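Local coordinates for protein sugar phosphate isomerase/epimerase (Parabacteroides distasonis, PDB 3OBE) that probably catalyses the isomerisation or epimerisation of a sugar or sugar phosphate, using a xylose isomerase-like TIM-barrel fold, at residues Thr51-Phe56 and Ala88-Ser93; Tyr168-Asn173 and Phe215-Tyr220; Asp247-Gly252 and Glu279-Gly284. All coordinates share one frame; numbering follows the deposited sequence.

The three interactions follow one another along the chain and sample one principle of the TIM barrel: neighbouring parallel strands build the wall, and the loops after them close over its C-terminal end. Interaction 1 joins strands 52-55 and 91-95, interaction 2 joins strands 165-169 and 213-218, and interaction 3 links the loops that follow strands 240-245 and 273-276. Their centres lie about 18 to 21 Å apart. Across the barrel, interactions 1 and 2 meet where the like-charged carboxylates of Glu54 and Glu216 come close, while Tyr220 OH, in a probable hydrogen bond to Arg248 NH1, connects interactions 2 and 3. Polar side chains of several strands are thus gathered inside one barrel.

Interaction 1 of 3, residues Thr51-Phe56 and Ala88-Ser93; sequences TDLEIF and AGLRIS. With EOH (ethanol), chain G; EOH (ethanol), chain E.
Asp52 pairs with Arg91, and Leu53 with Ile92, in a beta-alpha-beta crossover of the TIM barrel, whose helix 78-87 leads from one parallel strand to the next. The backbone bonds alternate: Arg91 N gives to Thr51 O, Leu53 N to Arg91 O at 2.8 Å, and Ser93 N to Leu53 O. Leu53 and Ile92 face the surrounding helices, where Tyr81 and Val85 of helix 78-87 lie over this apolar patch. There Ile92 CG2 meets Ile55 CG2 at 3.9 Å. Ile55 CG1, set between its backbone N and carbonyl carbon (chi1 63°), touches the same methyl, and the two side chains cross at about a right angle. Asp52 works on the other face. Its OD2 accepts from Ser93 OG at 2.6 Å through the anti lone pair, while Thr51 OG1 gives to OD1; Ser93 OG also bonds Tyr275. Although Arg91 NH1 stays 4.5 Å from Asp52 OD2, a water bridges them, and the guanidinium has its stronger partner in Ser129. One face of that guanidinium lies against Ser93 CB, 3.6 Å from the plane and displaced toward its rim.

Interaction 2 of 3, residues Tyr168-Asn173 and Phe215-Tyr220; sequences YHNHSN and FELDVY. With PO4 (phosphate ion), chain C.
His169 and Asp218 meet near the C-terminal ends of neighbouring parallel TIM-barrel strands, in a histidine-carboxylate hydrogen bond. NE2 of His169 gives to Asp218 OD2 at 2.8 Å, almost straight (167°) and in the ring plane, on the anti lone pair of the oxygen. The other oxygen, Asp218 OD1, caps Trp221 N at the start of helix 219-224, so both ends of the carboxylate are used. Glu216 OE1 approaches His169 CG to 3.5 Å, with carboxylate and imidazole planes perpendicular, and is itself bonded to His96. An alanine in place of His169 would probably leave Asp218 OD2 without its imidazole donor and open a gap where the ring lay beside Glu216. Asn170 adds a second link: with CG between its backbone N and carbonyl carbon (chi1 62°), its OD1 accepts from Asp218 N at 2.9 Å. Its ND2 gives to His171 O at 2.9 Å and weakly to Asp218 O. Asn170 O, by contrast, is buried with no partner in the model. Earlier in the strands, Tyr168 O accepts from Glu216 N. Toward the barrel mouth, His171 NE2 gives to O2 of a phosphate, probably from the crystallisation liquor, at 2.6 Å.

Interaction 3 of 3, residues Asp247-Gly252 and Glu279-Gly284; sequences DRWIIG and EGDKKG
Trp249 and Asp281 both carry CG anti to the backbone N (chi1 -160° and -166°), and the indole and carboxylate come together as a stack with planes 27° apart. Asp281 OD1 sits over the middle of the ring system, 3.5 Å from Trp249 CD2, while Asp281 CB covers CE2 of the same ring at 3.6 Å. A carboxylate over an electron-rich face might be costly alone, but the salt bridge from OD1 to Arg285 is likely to temper its charge. At the edge of the indole, Trp249 NE1 makes a weak bond to Glu279 O at 3.1 Å and also hydrogen-bonds Gln287 OE1. Water completes the join: one molecule accepts from Glu279 N at 3.0 Å and lies 2.9 Å from Arg248 O. Within its own loop, Asp247 grips two backbone donors, Arg248 N through OD1 at 2.7 Å and Gly252 N through OD2 at 2.9 Å. The carboxylate of Glu279 turns to Lys246 in a salt bridge. The contact thus ties two beta-to-alpha loops at the C-terminal end of the TIM barrel, those after strands 240-245 and 273-276, while Ile250 and Ile251 lean on helix 287-300, and Asp247 and Ile251 touch helix 259-269.

Interaction 1 of 3, residues Thr51-Phe56 and Ala88-Ser93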
loop_
_atom_site.group_PDB
_atom_site.type_symbol
_atom_site.label_atom_id
_atom_site.label_comp_id
_atom_site.label_asym_id
_atom_site.label_seq_id
_atom_site.Cartn_x
_atom_site.Cartn_y
_atom_site.Cartn_z
ATOM N N THR A 51 -5.487 3.908 13.249
ATOM C CA THR A 51 -4.838 2.917 14.113
ATOM C C THR A 51 -3.469 2.450 13.544
ATOM O O THR A 51 -2.581 2.045 14.309
ATOM C CB THR A 51 -5.738 1.658 14.337
ATOM O OG1 THR A 51 -6.037 1.091 13.063
ATOM C CG2 THR A 51 -7.032 2.046 15.097
ATOM N N ASP A 52 -3.302 2.537 12.232
ATOM C CA ASP A 52 -2.218 1.926 11.535
ATOM C C ASP A 52 -1.606 2.904 10.534
ATOM O O ASP A 52 -2.326 3.681 9.932
ATOM C CB ASP A 52 -2.741 0.735 10.761
ATOM C CG ASP A 52 -2.960 -0.457 11.636
ATOM O OD1 ASP A 52 -3.937 -0.457 12.435
ATOM O OD2 ASP A 52 -2.111 -1.382 11.565
ATOM N N LEU A 53 -0.297 2.830 10.380
ATOM C CA LEU A 53 0.429 3.608 9.377
ATOM C C LEU A 53 1.138 2.712 8.397
ATOM O O LEU A 53 1.730 1.693 8.776
ATOM C CB LEU A 53 1.463 4.501 10.057
ATOM C CG LEU A 53 0.939 5.512 11.094
ATOM C CD1 LEU A 53 2.110 6.397 11.668
ATOM C CD2 LEU A 53 -0.190 6.398 10.559
ATOM N N GLU A 54 1.135 3.159 7.145
ATOM C CA GLU A 54 2.027 2.622 6.124
ATOM C C GLU A 54 2.978 3.741 5.751
ATOM O O GLU A 54 2.543 4.847 5.397
ATOM C CB GLU A 54 1.239 2.112 4.901
ATOM C CG GLU A 54 2.112 1.544 3.786
ATOM C CD GLU A 54 1.259 1.110 2.629
ATOM O OE1 GLU A 54 0.745 2.026 1.959
ATOM O OE2 GLU A 54 1.105 -0.138 2.407
ATOM N N ILE A 55 4.269 3.506 5.971
ATOM C CA ILE A 55 5.259 4.571 5.809
ATOM C C ILE A 55 5.948 4.478 4.429
ATOM O O ILE A 55 5.499 3.741 3.543
ATOM C CB ILE A 55 6.245 4.594 7.010
ATOM C CG1 ILE A 55 7.042 3.306 7.090
ATOM C CG2 ILE A 55 5.432 4.902 8.334
ATOM C CD1 ILE A 55 8.232 3.401 8.006
ATOM N N PHE A 56 6.989 5.278 4.270
ATOM C CA PHE A 56 7.727 5.413 3.044
ATOM C C PHE A 56 9.119 5.903 3.423
ATOM O O PHE A 56 9.367 6.280 4.548
ATOM C CB PHE A 56 7.004 6.381 2.094
ATOM C CG PHE A 56 7.018 7.797 2.560
ATOM C CD1 PHE A 56 6.101 8.252 3.473
ATOM C CD2 PHE A 56 7.999 8.681 2.097
ATOM C CE1 PHE A 56 6.124 9.592 3.907
ATOM C CE2 PHE A 56 8.029 10.011 2.540
ATOM C CZ PHE A 56 7.100 10.446 3.442
ATOM N N ALA A 88 2.067 7.340 20.437
ATOM C CA ALA A 88 0.847 7.987 19.990
ATOM C C ALA A 88 -0.386 7.045 19.921
ATOM O O ALA A 88 -1.500 7.498 19.629
ATOM C CB ALA A 88 1.090 8.655 18.635
ATOM N N GLY A 89 -0.208 5.761 20.221
ATOM C CA GLY A 89 -1.286 4.765 20.086
ATOM C C GLY A 89 -1.551 4.268 18.673
ATOM O O GLY A 89 -2.669 3.833 18.354
ATOM N N LEU A 90 -0.521 4.324 17.842
ATOM C CA LEU A 90 -0.610 3.886 16.464
ATOM C C LEU A 90 0.358 2.713 16.303
ATOM O O LEU A 90 1.087 2.392 17.225
ATOM C CB LEU A 90 -0.229 5.033 15.526
ATOM C CG LEU A 90 -1.129 6.281 15.549
ATOM C CD1 LEU A 90 -0.510 7.390 14.764
ATOM C CD2 LEU A 90 -2.520 5.946 15.006
ATOM N N ARG A 91 0.336 2.061 15.143
ATOM C CA ARG A 91 1.286 1.051 14.825
ATOM C C ARG A 91 1.709 1.236 13.381
ATOM O O ARG A 91 0.837 1.389 12.511
ATOM C CB ARG A 91 0.650 -0.303 15.035
ATOM C CG ARG A 91 1.485 -1.453 14.534
ATOM C CD ARG A 91 0.893 -2.880 14.802
ATOM N NE ARG A 91 1.885 -3.774 14.197
ATOM C CZ ARG A 91 1.684 -4.630 13.208
ATOM N NH1 ARG A 91 0.454 -4.906 12.769
ATOM N NH2 ARG A 91 2.727 -5.267 12.700
ATOM N N ILE A 92 3.015 1.176 13.133
ATOM C CA ILE A 92 3.545 1.069 11.753
ATOM C C ILE A 92 3.403 -0.392 11.311
ATOM O O ILE A 92 4.174 -1.254 11.776
ATOM C CB ILE A 92 5.032 1.516 11.633
ATOM C CG1 ILE A 92 5.234 2.909 12.210
ATOM C CG2 ILE A 92 5.453 1.444 10.159
ATOM C CD1 ILE A 92 6.731 3.326 12.397
ATOM N N SER A 93 2.439 -0.650 10.444
ATOM C CA SER A 93 2.123 -1.987 9.989
ATOM C C SER A 93 2.519 -2.305 8.581
ATOM O O SER A 93 2.610 -3.500 8.237
ATOM C CB SER A 93 0.685 -2.326 10.264
ATOM O OG SER A 93 -0.258 -1.375 9.798
HETATM C C1 EOH G . 9.455 8.753 6.094
HETATM C C2 EOH G . 9.136 10.138 6.577
HETATM O O EOH G . 8.888 7.733 6.876
HETATM C C1 EOH E . -2.451 -5.641 9.532
HETATM C C2 EOH E . -2.210 -5.157 8.115
HETATM O O EOH E . -1.273 -5.523 10.317
HETATM O O HOH W 1 -2.217 -3.817 12.363
#

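Interaction 2 of 3, residues Tyr168-Asn173 and Phe215-Tyr220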
loop_
_atom_site.group_PDB
_atom_site.type_symbol
_atom_site.label_atom_id
_atom_site.label_comp_id
_atom_site.label_asym_id
_atom_site.label_seq_id
_atom_site.Cartn_x
_atom_site.Cartn_y
_atom_site.Cartn_z
ATOM N N TYR A 168 2.628 -5.980 -3.589
ATOM C CA TYR A 168 2.795 -5.096 -4.742
ATOM C C TYR A 168 1.584 -4.171 -4.863
ATOM O O TYR A 168 0.442 -4.637 -4.871
ATOM C CB TYR A 168 2.977 -5.883 -6.038
ATOM C CG TYR A 168 3.197 -4.990 -7.209
ATOM C CD1 TYR A 168 4.411 -4.366 -7.370
ATOM C CD2 TYR A 168 2.144 -4.638 -8.078
ATOM C CE1 TYR A 168 4.620 -3.508 -8.388
ATOM C CE2 TYR A 168 2.347 -3.759 -9.088
ATOM C CZ TYR A 168 3.600 -3.213 -9.256
ATOM O OH TYR A 168 3.871 -2.347 -10.302
ATOM N N HIS A 169 1.850 -2.871 -4.947
ATOM C CA HIS A 169 0.825 -1.823 -5.020
ATOM C C HIS A 169 0.785 -1.260 -6.415
ATOM O O HIS A 169 1.807 -0.752 -6.927
ATOM C CB HIS A 169 1.136 -0.726 -4.009
ATOM C CG HIS A 169 0.251 0.464 -4.117
ATOM N ND1 HIS A 169 0.757 1.736 -4.162
ATOM C CD2 HIS A 169 -1.102 0.586 -4.142
ATOM C CE1 HIS A 169 -0.244 2.603 -4.253
ATOM N NE2 HIS A 169 -1.389 1.936 -4.251
ATOM N N ASN A 170 -0.367 -1.392 -7.053
ATOM C CA ASN A 170 -0.591 -0.934 -8.390
ATOM C C ASN A 170 -0.976 0.556 -8.461
ATOM O O ASN A 170 -1.495 1.135 -7.501
ATOM C CB ASN A 170 -1.753 -1.687 -9.097
ATOM C CG ASN A 170 -3.057 -1.493 -8.403
ATOM O OD1 ASN A 170 -3.292 -2.084 -7.350
ATOM N ND2 ASN A 170 -3.924 -0.661 -8.963
ATOM N N HIS A 171 -0.802 1.146 -9.650
ATOM C CA HIS A 171 -1.496 2.388 -10.016
ATOM C C HIS A 171 -2.353 2.025 -11.233
ATOM O O HIS A 171 -3.062 1.035 -11.148
ATOM C CB HIS A 171 -0.501 3.500 -10.223
ATOM C CG HIS A 171 0.236 3.826 -8.953
ATOM N ND1 HIS A 171 1.195 2.982 -8.425
ATOM C CD2 HIS A 171 0.073 4.833 -8.059
ATOM C CE1 HIS A 171 1.619 3.495 -7.272
ATOM N NE2 HIS A 171 0.946 4.603 -7.021
ATOM N N SER A 172 -2.301 2.768 -12.333
ATOM C CA SER A 172 -3.206 2.482 -13.465
ATOM C C SER A 172 -2.525 1.719 -14.585
ATOM O O SER A 172 -3.208 1.041 -15.355
ATOM C CB SER A 172 -3.841 3.750 -14.016
ATOM O OG SER A 172 -4.583 4.420 -13.026
ATOM N N ASN A 173 -1.208 1.839 -14.685
ATOM C CA ASN A 173 -0.503 1.304 -15.877
ATOM C C ASN A 173 -0.448 -0.223 -15.840
ATOM O O ASN A 173 -0.207 -0.854 -16.880
ATOM C CB ASN A 173 0.884 1.877 -16.008
ATOM C CG ASN A 173 0.891 3.267 -16.573
ATOM O OD1 ASN A 173 -0.062 3.706 -17.245
ATOM N ND2 ASN A 173 2.016 3.956 -16.384
ATOM N N PHE A 215 -0.999 -8.637 -2.984
ATOM C CA PHE A 215 -1.240 -7.428 -3.722
ATOM C C PHE A 215 -1.988 -6.442 -2.835
ATOM O O PHE A 215 -2.944 -6.823 -2.106
ATOM C CB PHE A 215 -1.951 -7.702 -5.066
ATOM C CG PHE A 215 -1.044 -8.435 -6.066
ATOM C CD1 PHE A 215 -0.862 -9.808 -5.962
ATOM C CD2 PHE A 215 -0.279 -7.743 -6.995
ATOM C CE1 PHE A 215 0.014 -10.453 -6.785
ATOM C CE2 PHE A 215 0.593 -8.429 -7.848
ATOM C CZ PHE A 215 0.749 -9.756 -7.728
ATOM N N GLU A 216 -1.546 -5.197 -2.927
ATOM C CA GLU A 216 -2.223 -4.052 -2.281
ATOM C C GLU A 216 -2.979 -3.373 -3.380
ATOM O O GLU A 216 -2.418 -2.592 -4.162
ATOM C CB GLU A 216 -1.196 -3.141 -1.614
ATOM C CG GLU A 216 -1.753 -1.873 -0.906
ATOM C CD GLU A 216 -0.703 -1.176 -0.144
ATOM O OE1 GLU A 216 0.178 -0.616 -0.791
ATOM O OE2 GLU A 216 -0.814 -1.082 1.112
ATOM N N LEU A 217 -4.256 -3.687 -3.468
ATOM C CA LEU A 217 -5.079 -3.227 -4.576
ATOM C C LEU A 217 -5.427 -1.774 -4.380
ATOM O O LEU A 217 -6.074 -1.419 -3.411
ATOM C CB LEU A 217 -6.351 -4.030 -4.715
ATOM C CG LEU A 217 -7.264 -3.599 -5.854
ATOM C CD1 LEU A 217 -6.497 -3.598 -7.223
ATOM C CD2 LEU A 217 -8.514 -4.400 -5.860
ATOM N N ASP A 218 -4.963 -0.964 -5.316
ATOM C CA ASP A 218 -5.378 0.464 -5.354
ATOM C C ASP A 218 -6.694 0.588 -6.091
ATOM O O ASP A 218 -6.749 0.484 -7.308
ATOM C CB ASP A 218 -4.356 1.406 -5.937
ATOM C CG ASP A 218 -4.616 2.819 -5.444
ATOM O OD1 ASP A 218 -5.715 3.327 -5.818
ATOM O OD2 ASP A 218 -3.795 3.363 -4.652
ATOM N N VAL A 219 -7.782 0.720 -5.324
ATOM C CA VAL A 219 -9.094 0.691 -5.933
ATOM C C VAL A 219 -9.298 1.914 -6.829
ATOM O O VAL A 219 -9.973 1.838 -7.871
ATOM C CB VAL A 219 -10.209 0.520 -4.890
ATOM C CG1 VAL A 219 -10.059 -0.836 -4.232
ATOM C CG2 VAL A 219 -10.223 1.689 -3.861
ATOM N N TYR A 220 -8.723 3.050 -6.443
ATOM C CA TYR A 220 -8.880 4.286 -7.229
ATOM C C TYR A 220 -8.116 4.200 -8.535
ATOM O O TYR A 220 -8.659 4.500 -9.575
ATOM C CB TYR A 220 -8.370 5.484 -6.458
ATOM C CG TYR A 220 -8.406 6.773 -7.206
ATOM C CD1 TYR A 220 -9.607 7.528 -7.326
ATOM C CD2 TYR A 220 -7.250 7.297 -7.789
ATOM C CE1 TYR A 220 -9.592 8.780 -7.992
ATOM C CE2 TYR A 220 -7.272 8.508 -8.447
ATOM C CZ TYR A 220 -8.426 9.236 -8.537
ATOM O OH TYR A 220 -8.432 10.432 -9.188
HETATM P P PO4 C . 1.910 5.996 -3.761
HETATM O O1 PO4 C . 2.095 7.417 -3.213
HETATM O O2 PO4 C . 0.862 6.080 -4.826
HETATM O O3 PO4 C . 1.371 5.207 -2.530
HETATM O O4 PO4 C . 3.194 5.368 -4.183
#

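Interaction 3 of 3, residues Asp247-Gly252 and Glu279-Gly284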
loop_
_atom_site.group_PDB
_atom_site.type_symbol
_atom_site.label_atom_id
_atom_site.label_comp_id
_atom_site.label_asym_id
_atom_site.label_seq_id
_atom_site.Cartn_x
_atom_site.Cartn_y
_atom_site.Cartn_z
ATOM N N ASP A 247 -9.518 8.304 -3.301
ATOM C CA ASP A 247 -10.603 8.909 -4.070
ATOM C C ASP A 247 -9.991 10.126 -4.759
ATOM O O ASP A 247 -8.772 10.264 -4.775
ATOM C CB ASP A 247 -11.737 9.261 -3.106
ATOM C CG ASP A 247 -13.098 9.356 -3.760
ATOM O OD1 ASP A 247 -13.168 9.720 -4.955
ATOM O OD2 ASP A 247 -14.135 9.131 -3.026
ATOM N N ARG A 248 -10.797 11.032 -5.310
ATOM C CA ARG A 248 -10.238 12.254 -5.899
ATOM C C ARG A 248 -9.440 13.010 -4.824
ATOM O O ARG A 248 -8.307 13.424 -5.035
ATOM C CB ARG A 248 -11.346 13.111 -6.417
ATOM C CG ARG A 248 -12.172 12.411 -7.498
ATOM C CD ARG A 248 -11.291 12.125 -8.739
ATOM N NE ARG A 248 -11.185 13.296 -9.591
ATOM C CZ ARG A 248 -10.451 13.346 -10.700
ATOM N NH1 ARG A 248 -9.726 12.305 -11.072
ATOM N NH2 ARG A 248 -10.418 14.444 -11.422
ATOM N N TRP A 249 -10.063 13.153 -3.672
ATOM C CA TRP A 249 -9.379 13.754 -2.500
ATOM C C TRP A 249 -9.975 13.105 -1.251
ATOM O O TRP A 249 -9.610 11.980 -0.879
ATOM C CB TRP A 249 -9.430 15.278 -2.554
ATOM C CG TRP A 249 -8.339 15.878 -1.663
ATOM C CD1 TRP A 249 -6.984 15.682 -1.791
ATOM C CD2 TRP A 249 -8.515 16.757 -0.546
ATOM N NE1 TRP A 249 -6.307 16.361 -0.803
ATOM C CE2 TRP A 249 -7.221 17.032 -0.027
ATOM C CE3 TRP A 249 -9.633 17.352 0.078
ATOM C CZ2 TRP A 249 -7.030 17.850 1.084
ATOM C CZ3 TRP A 249 -9.434 18.175 1.152
ATOM C CH2 TRP A 249 -8.138 18.404 1.660
ATOM N N ILE A 250 -10.942 13.746 -0.631
ATOM C CA ILE A 250 -11.554 13.167 0.565
ATOM C C ILE A 250 -12.288 11.882 0.218
ATOM O O ILE A 250 -13.052 11.821 -0.742
ATOM C CB ILE A 250 -12.506 14.113 1.248
ATOM C CG1 ILE A 250 -11.750 15.236 1.939
ATOM C CG2 ILE A 250 -13.358 13.401 2.361
ATOM C CD1 ILE A 250 -12.638 16.487 2.202
ATOM N N ILE A 251 -12.017 10.833 0.986
ATOM C CA ILE A 251 -12.658 9.555 0.735
ATOM C C ILE A 251 -14.172 9.671 0.829
ATOM O O ILE A 251 -14.737 10.160 1.842
ATOM C CB ILE A 251 -12.143 8.450 1.681
ATOM C CG1 ILE A 251 -10.622 8.336 1.627
ATOM C CG2 ILE A 251 -12.861 7.119 1.439
ATOM C CD1 ILE A 251 -9.990 8.010 0.235
ATOM N N GLY A 252 -14.835 9.250 -0.261
ATOM C CA GLY A 252 -16.289 9.256 -0.352
ATOM C C GLY A 252 -16.957 10.571 -0.743
ATOM O O GLY A 252 -18.198 10.704 -0.642
ATOM N N GLU A 279 -3.747 12.386 -2.547
ATOM C CA GLU A 279 -2.833 13.233 -3.290
ATOM C C GLU A 279 -2.998 14.678 -2.812
ATOM O O GLU A 279 -3.854 14.972 -1.978
ATOM C CB GLU A 279 -3.060 13.054 -4.791
ATOM C CG GLU A 279 -4.350 13.647 -5.317
ATOM C CD GLU A 279 -4.545 13.313 -6.776
ATOM O OE1 GLU A 279 -4.974 12.184 -7.069
ATOM O OE2 GLU A 279 -4.232 14.195 -7.620
ATOM N N GLY A 280 -2.129 15.556 -3.281
ATOM C CA GLY A 280 -2.142 16.985 -2.903
ATOM C C GLY A 280 -3.425 17.648 -3.358
ATOM O O GLY A 280 -3.947 17.364 -4.434
ATOM N N ASP A 281 -3.998 18.481 -2.486
ATOM C CA ASP A 281 -5.223 19.198 -2.809
ATOM C C ASP A 281 -4.989 20.191 -3.899
ATOM O O ASP A 281 -3.926 20.810 -3.983
ATOM C CB ASP A 281 -5.758 19.941 -1.566
ATOM C CG ASP A 281 -7.171 20.425 -1.737
ATOM O OD1 ASP A 281 -8.001 19.724 -2.342
ATOM O OD2 ASP A 281 -7.498 21.522 -1.265
ATOM N N LYS A 282 -6.036 20.425 -4.680
ATOM C CA LYS A 282 -6.037 21.408 -5.720
ATOM C C LYS A 282 -6.749 22.699 -5.316
ATOM O O LYS A 282 -6.655 23.680 -6.045
ATOM C CB LYS A 282 -6.781 20.867 -6.953
ATOM C CG LYS A 282 -6.152 19.601 -7.562
ATOM C CD LYS A 282 -7.023 19.100 -8.737
ATOM N N LYS A 283 -7.401 22.702 -4.148
ATOM C CA LYS A 283 -8.198 23.835 -3.714
ATOM C C LYS A 283 -7.708 24.527 -2.443
ATOM O O LYS A 283 -8.516 25.115 -1.696
ATOM C CB LYS A 283 -9.629 23.380 -3.505
ATOM C CG LYS A 283 -10.271 22.678 -4.662
ATOM C CD LYS A 283 -11.771 22.714 -4.511
ATOM C CE LYS A 283 -12.460 21.953 -5.595
ATOM N NZ LYS A 283 -13.928 21.897 -5.352
ATOM N N GLY A 284 -6.406 24.438 -2.188
ATOM C CA GLY A 284 -5.747 25.237 -1.163
ATOM C C GLY A 284 -5.852 24.754 0.262
ATOM O O GLY A 284 -5.437 25.487 1.163
HETATM O O HOH W 2 -6.530 11.724 -3.529
HETATM O O HOH W 3 -6.973 16.150 -5.459
#